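Local coordinates for 3-phosphoshikimate 1-carboxyvinyltransferase (PDB 7M0O), which probably catalyses transfer of the enolpyruvyl group of phosphoenolpyruvate to the 5-hydroxyl of shikimate-3-phosphate, the sixth step of chorismate biosynthesis, at residues 33-38 with 78-83; 71-76 with 96-101. All blocks are in the same frame, centred on the assembly; numbering follows the deposited sequence.

Interaction 1: 33-38 with 78-83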
loop_
_atom_site.group_PDB
_atom_site.type_symbol
_atom_site.label_atom_id
_atom_site.label_comp_id
_atom_site.label_asym_id
_atom_site.label_seq_id
_atom_site.Cartn_x
_atom_site.Cartn_y
_atom_site.Cartn_z
ATOM N N SER A 33 12.138 -4.939 -0.726
ATOM C CA SER A 33 11.907 -5.644 0.532
ATOM C C SER A 33 12.223 -7.116 0.330
ATOM O O SER A 33 12.485 -7.551 -0.792
ATOM C CB SER A 33 10.458 -5.457 1.006
ATOM O OG SER A 33 9.554 -6.119 0.138
ATOM N N ASP A 34 12.154 -7.901 1.415
ATOM C CA ASP A 34 12.341 -9.342 1.268
ATOM C C ASP A 34 11.268 -9.946 0.368
ATOM O O ASP A 34 11.561 -10.845 -0.429
ATOM C CB ASP A 34 12.358 -10.043 2.632
ATOM C CG ASP A 34 13.624 -9.745 3.423
ATOM O OD1 ASP A 34 14.666 -9.396 2.804
ATOM O OD2 ASP A 34 13.579 -9.853 4.673
ATOM N N ASP A 35 10.022 -9.438 0.452
ATOM C CA ASP A 35 8.955 -9.960 -0.399
ATOM C C ASP A 35 9.229 -9.653 -1.870
ATOM O O ASP A 35 9.172 -10.550 -2.714
ATOM C CB ASP A 35 7.594 -9.394 0.034
ATOM C CG ASP A 35 6.395 -10.100 -0.637
ATOM O OD1 ASP A 35 6.578 -11.008 -1.482
ATOM O OD2 ASP A 35 5.242 -9.753 -0.297
ATOM N N THR A 36 9.557 -8.398 -2.205
ATOM C CA THR A 36 9.796 -8.103 -3.619
ATOM C C THR A 36 11.078 -8.750 -4.127
ATOM O O THR A 36 11.169 -9.095 -5.314
ATOM C CB THR A 36 9.831 -6.594 -3.861
ATOM O OG1 THR A 36 11.035 -6.044 -3.314
ATOM C CG2 THR A 36 8.640 -5.934 -3.221
ATOM N N GLU A 37 12.078 -8.931 -3.256
ATOM C CA GLU A 37 13.274 -9.659 -3.671
ATOM C C GLU A 37 12.941 -11.108 -4.013
ATOM O O GLU A 37 13.411 -11.636 -5.026
ATOM C CB GLU A 37 14.347 -9.585 -2.580
ATOM C CG GLU A 37 15.688 -10.215 -2.967
ATOM C CD GLU A 37 16.501 -9.335 -3.910
ATOM O OE1 GLU A 37 16.220 -8.111 -3.975
ATOM O OE2 GLU A 37 17.430 -9.868 -4.573
ATOM N N GLY A 38 12.127 -11.763 -3.181
ATOM C CA GLY A 38 11.712 -13.122 -3.482
ATOM C C GLY A 38 10.861 -13.219 -4.740
ATOM O O GLY A 38 10.963 -14.205 -5.483
ATOM N N GLY A 78 7.016 -14.039 1.651
ATOM C CA GLY A 78 6.327 -12.922 1.040
ATOM C C GLY A 78 4.921 -13.258 0.592
ATOM O O GLY A 78 4.726 -14.172 -0.212
ATOM N N ALA A 79 3.932 -12.533 1.114
ATOM C CA ALA A 79 2.543 -12.843 0.793
ATOM C C ALA A 79 2.240 -12.568 -0.674
ATOM O O ALA A 79 1.522 -13.345 -1.320
ATOM C CB ALA A 79 1.601 -12.047 1.691
ATOM N N THR A 80 2.771 -11.470 -1.216
ATOM C CA THR A 80 2.541 -11.156 -2.624
ATOM C C THR A 80 3.117 -12.242 -3.526
ATOM O O THR A 80 2.462 -12.699 -4.472
ATOM C CB THR A 80 3.163 -9.798 -2.972
ATOM O OG1 THR A 80 2.377 -8.744 -2.409
ATOM C CG2 THR A 80 3.225 -9.632 -4.483
ATOM N N THR A 81 4.365 -12.635 -3.271
ATOM C CA THR A 81 4.994 -13.704 -4.037
ATOM C C THR A 81 4.160 -14.984 -3.986
ATOM O O THR A 81 3.964 -15.649 -5.012
ATOM C CB THR A 81 6.403 -13.966 -3.501
ATOM O OG1 THR A 81 7.142 -12.724 -3.432
ATOM C CG2 THR A 81 7.151 -14.957 -4.376
ATOM N N ALA A 82 3.645 -15.324 -2.799
ATOM C CA ALA A 82 2.913 -16.570 -2.600
ATOM C C ALA A 82 1.571 -16.601 -3.313
ATOM O O ALA A 82 1.060 -17.693 -3.593
ATOM C CB ALA A 82 2.698 -16.821 -1.105
ATOM N N ARG A 83 0.983 -15.443 -3.610
ATOM C CA ARG A 83 -0.289 -15.403 -4.326
ATOM C C ARG A 83 -0.138 -15.035 -5.794
ATOM O O ARG A 83 -0.789 -15.648 -6.647
ATOM C CB ARG A 83 -1.245 -14.415 -3.651
ATOM C CG ARG A 83 -1.569 -14.807 -2.227
ATOM C CD ARG A 83 -1.798 -13.578 -1.361
ATOM N NE ARG A 83 -2.172 -13.944 0.001
ATOM C CZ ARG A 83 -2.423 -13.067 0.967
ATOM N NH1 ARG A 83 -2.333 -11.765 0.729
ATOM N NH2 ARG A 83 -2.763 -13.497 2.172
#

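Interaction 2: 71-76 with 96-101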
loop_
_atom_site.group_PDB
_atom_site.type_symbol
_atom_site.label_atom_id
_atom_site.label_comp_id
_atom_site.label_asym_id
_atom_site.label_seq_id
_atom_site.Cartn_x
_atom_site.Cartn_y
_atom_site.Cartn_z
ATOM N N ALA A 71 9.441 -26.223 -12.856
ATOM C CA ALA A 71 10.250 -25.508 -11.875
ATOM C C ALA A 71 9.737 -25.740 -10.461
ATOM O O ALA A 71 8.548 -25.975 -10.238
ATOM C CB ALA A 71 10.279 -24.003 -12.146
ATOM N N ASP A 72 10.666 -25.652 -9.509
ATOM C CA ASP A 72 10.351 -25.566 -8.093
ATOM C C ASP A 72 10.591 -24.117 -7.679
ATOM O O ASP A 72 11.700 -23.599 -7.842
ATOM C CB ASP A 72 11.219 -26.530 -7.278
ATOM C CG ASP A 72 11.009 -27.995 -7.659
ATOM O OD1 ASP A 72 9.939 -28.550 -7.334
ATOM O OD2 ASP A 72 11.912 -28.603 -8.270
ATOM N N VAL A 73 9.553 -23.457 -7.177
ATOM C CA VAL A 73 9.597 -22.034 -6.852
ATOM C C VAL A 73 9.378 -21.881 -5.352
ATOM O O VAL A 73 8.352 -22.327 -4.819
ATOM C CB VAL A 73 8.548 -21.238 -7.637
ATOM C CG1 VAL A 73 8.662 -19.748 -7.341
ATOM C CG2 VAL A 73 8.679 -21.525 -9.128
ATOM N N TYR A 74 10.335 -21.254 -4.679
ATOM C CA TYR A 74 10.260 -20.981 -3.249
ATOM C C TYR A 74 9.791 -19.544 -3.047
ATOM O O TYR A 74 10.416 -18.603 -3.555
ATOM C CB TYR A 74 11.623 -21.213 -2.595
ATOM C CG TYR A 74 11.653 -20.935 -1.118
ATOM C CD1 TYR A 74 10.745 -21.552 -0.260
ATOM C CD2 TYR A 74 12.586 -20.051 -0.579
ATOM C CE1 TYR A 74 10.766 -21.294 1.098
ATOM C CE2 TYR A 74 12.613 -19.787 0.780
ATOM C CZ TYR A 74 11.703 -20.415 1.611
ATOM O OH TYR A 74 11.732 -20.143 2.961
ATOM N N CYS A 75 8.700 -19.372 -2.307
ATOM C CA CYS A 75 8.067 -18.070 -2.137
ATOM C C CYS A 75 8.530 -17.331 -0.881
ATOM O O CYS A 75 8.104 -16.191 -0.653
ATOM C CB CYS A 75 6.544 -18.244 -2.124
ATOM S SG CYS A 75 5.912 -18.854 -3.710
ATOM N N ARG A 76 9.414 -17.936 -0.087
ATOM C CA ARG A 76 10.029 -17.312 1.099
ATOM C C ARG A 76 8.908 -16.885 2.054
ATOM O O ARG A 76 7.982 -17.667 2.306
ATOM C CB ARG A 76 10.982 -16.191 0.654
ATOM C CG ARG A 76 11.902 -16.555 -0.518
ATOM C CD ARG A 76 13.239 -15.808 -0.481
ATOM N NE ARG A 76 13.094 -14.422 -0.047
ATOM C CZ ARG A 76 13.969 -13.457 -0.323
ATOM N NH1 ARG A 76 15.054 -13.720 -1.049
ATOM N NH2 ARG A 76 13.757 -12.226 0.119
ATOM N N TYR A 96 4.582 -26.484 -12.232
ATOM C CA TYR A 96 5.216 -25.560 -11.286
ATOM C C TYR A 96 4.862 -25.939 -9.855
ATOM O O TYR A 96 3.687 -25.918 -9.469
ATOM C CB TYR A 96 4.799 -24.117 -11.600
ATOM C CG TYR A 96 5.033 -23.793 -13.060
ATOM C CD1 TYR A 96 6.325 -23.684 -13.556
ATOM C CD2 TYR A 96 3.968 -23.659 -13.961
ATOM C CE1 TYR A 96 6.566 -23.409 -14.890
ATOM C CE2 TYR A 96 4.204 -23.373 -15.289
ATOM C CZ TYR A 96 5.505 -23.261 -15.750
ATOM O OH TYR A 96 5.756 -22.987 -17.077
ATOM N N ARG A 97 5.890 -26.260 -9.068
ATOM C CA ARG A 97 5.730 -26.697 -7.681
ATOM C C ARG A 97 6.113 -25.542 -6.758
ATOM O O ARG A 97 7.283 -25.150 -6.697
ATOM C CB ARG A 97 6.584 -27.934 -7.407
ATOM C CG ARG A 97 6.158 -29.155 -8.204
ATOM C CD ARG A 97 7.153 -30.301 -8.074
ATOM N NE ARG A 97 8.426 -29.966 -8.701
ATOM C CZ ARG A 97 8.697 -30.153 -9.988
ATOM N NH1 ARG A 97 7.781 -30.684 -10.793
ATOM N NH2 ARG A 97 9.886 -29.807 -10.471
ATOM N N PHE A 98 5.126 -24.998 -6.044
ATOM C CA PHE A 98 5.335 -23.861 -5.156
ATOM C C PHE A 98 5.437 -24.312 -3.704
ATOM O O PHE A 98 4.796 -25.279 -3.282
ATOM C CB PHE A 98 4.189 -22.853 -5.302
ATOM C CG PHE A 98 4.179 -22.140 -6.626
ATOM C CD1 PHE A 98 3.445 -22.625 -7.697
ATOM C CD2 PHE A 98 4.895 -20.961 -6.792
ATOM C CE1 PHE A 98 3.442 -21.960 -8.923
ATOM C CE2 PHE A 98 4.887 -20.293 -8.016
ATOM C CZ PHE A 98 4.158 -20.802 -9.081
ATOM N N ASP A 99 6.263 -23.603 -2.943
ATOM C CA ASP A 99 6.339 -23.801 -1.506
ATOM C C ASP A 99 6.666 -22.457 -0.868
ATOM O O ASP A 99 7.043 -21.499 -1.545
ATOM C CB ASP A 99 7.378 -24.879 -1.131
ATOM C CG ASP A 99 7.118 -25.479 0.227
ATOM O OD1 ASP A 99 6.081 -25.128 0.840
ATOM O OD2 ASP A 99 7.960 -26.287 0.688
ATOM N N ALA A 100 6.508 -22.380 0.446
ATOM C CA ALA A 100 6.825 -21.154 1.163
ATOM C C ALA A 100 7.570 -21.520 2.442
ATOM O O ALA A 100 7.789 -22.689 2.739
ATOM C CB ALA A 100 5.549 -20.350 1.434
ATOM N N SER A 101 7.983 -20.508 3.186
ATOM C CA SER A 101 8.635 -20.755 4.457
ATOM C C SER A 101 7.651 -21.434 5.412
ATOM O O SER A 101 6.430 -21.337 5.235
ATOM C CB SER A 101 9.129 -19.435 5.041
ATOM O OG SER A 101 8.038 -18.664 5.494
#

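Interaction 1: 33-38 with 78-83
Asp-35, in the first turn of helix 34-45, lays its carboxylate on the N-terminal end of helix 79-90. Its CG stands anti to the backbone N (chi1 -169°), which carries the group across to Gly-78. Asp-35 OD1 is gripped twice by Thr-81: the hydroxyl OG1 donates at 2.7 Å, meeting OD1 nearly along its C-O axis, while the backbone N approaches the syn lone pair at 3.3 Å. Asp-35 OD2 likewise uses its syn lone pair, accepting from Thr-80 N at 3.1 Å. Two first-turn N-H groups are thus satisfied from a second helix, and the helix end would probably favour the negative charge. The N-cap residue Gly-78 packs closely, its CA 3.2 Å from Asp-35 OD1; a beta carbon there would collide with that oxygen. An alanine in place of Asp-35 would probably leave Thr-80 N, Thr-81 N and the Thr-81 hydroxyl without this acceptor. Thr-80 OG1 bonds to Lys-8, which is predicted to bind shikimate-3-phosphate and phosphoenolpyruvate and also makes a long, weak ion pair with Asp-35 OD2. The two helices, 30° from parallel here, are flanked by helix 8-20, which touches Thr-36 and Thr-80, and by helix 155-163, whose Gln-155 meets Thr-80.

Interaction 2: 71-76 with 96-101
An unusually short salt bridge joins Asp-72 and Arg-97: NE lies 2.5 Å from OD1, a value to be taken with caution, and a second, weak bond runs from NH2 to OD2 at 3.2 Å. The carboxylate meets the guanidinium at its edge, the two planes 55° apart. A bend at chi3 (-67°) of Arg-97 turns NE out of the line of the chain, toward Asp-72 OD1, and Glu-70 pairs with NH1 of the arginine. Between the two faces the strands are held in parallel register by alternating backbone bonds, beginning with Arg-97 N to Ala-71 O at 2.9 Å and continuing past the strand ends to Ser-101 N and Arg-76 O. In that last bond the donor sits above the carbonyl plane. On the face opposite the salt bridge, Val-73 and Phe-98 lie side by side, CB to CD2 3.8 Å, and Cys-75 SG comes to the rim of the same ring, 5.2 Å from its centroid. Helix 79-90 covers this apolar side through Leu-85 and Ala-89. Parallel neighbouring strands joined through a helix packed on one sheet face form a beta-alpha-beta unit, the kind of element from which EPSP synthase domains are built.

From the N terminus the chain passes 33-38, 71-76, 78-83 and 96-101, so the two contacts cross. Interaction 1 closes a loop of 39 residues that includes strands 50-52, 56-60 and 70-74, bringing the starts of helices 34-45 and 79-90 together. Interaction 2 closes the shorter loop that holds helix 79-90, and so pairs the strands before and after it. That helix is shared, its first turn held by interaction 1 and its body packed against the sheet face that carries Val-73 and Phe-98. The contacts also meet directly, with Arg-76 NH2 2.7 Å from Asp-34 O and Cys-75 SG 3.9 Å from Ala-82 CA. Interaction 2 holds the beta-alpha-beta unit together, and interaction 1 ties helix 34-45 to it.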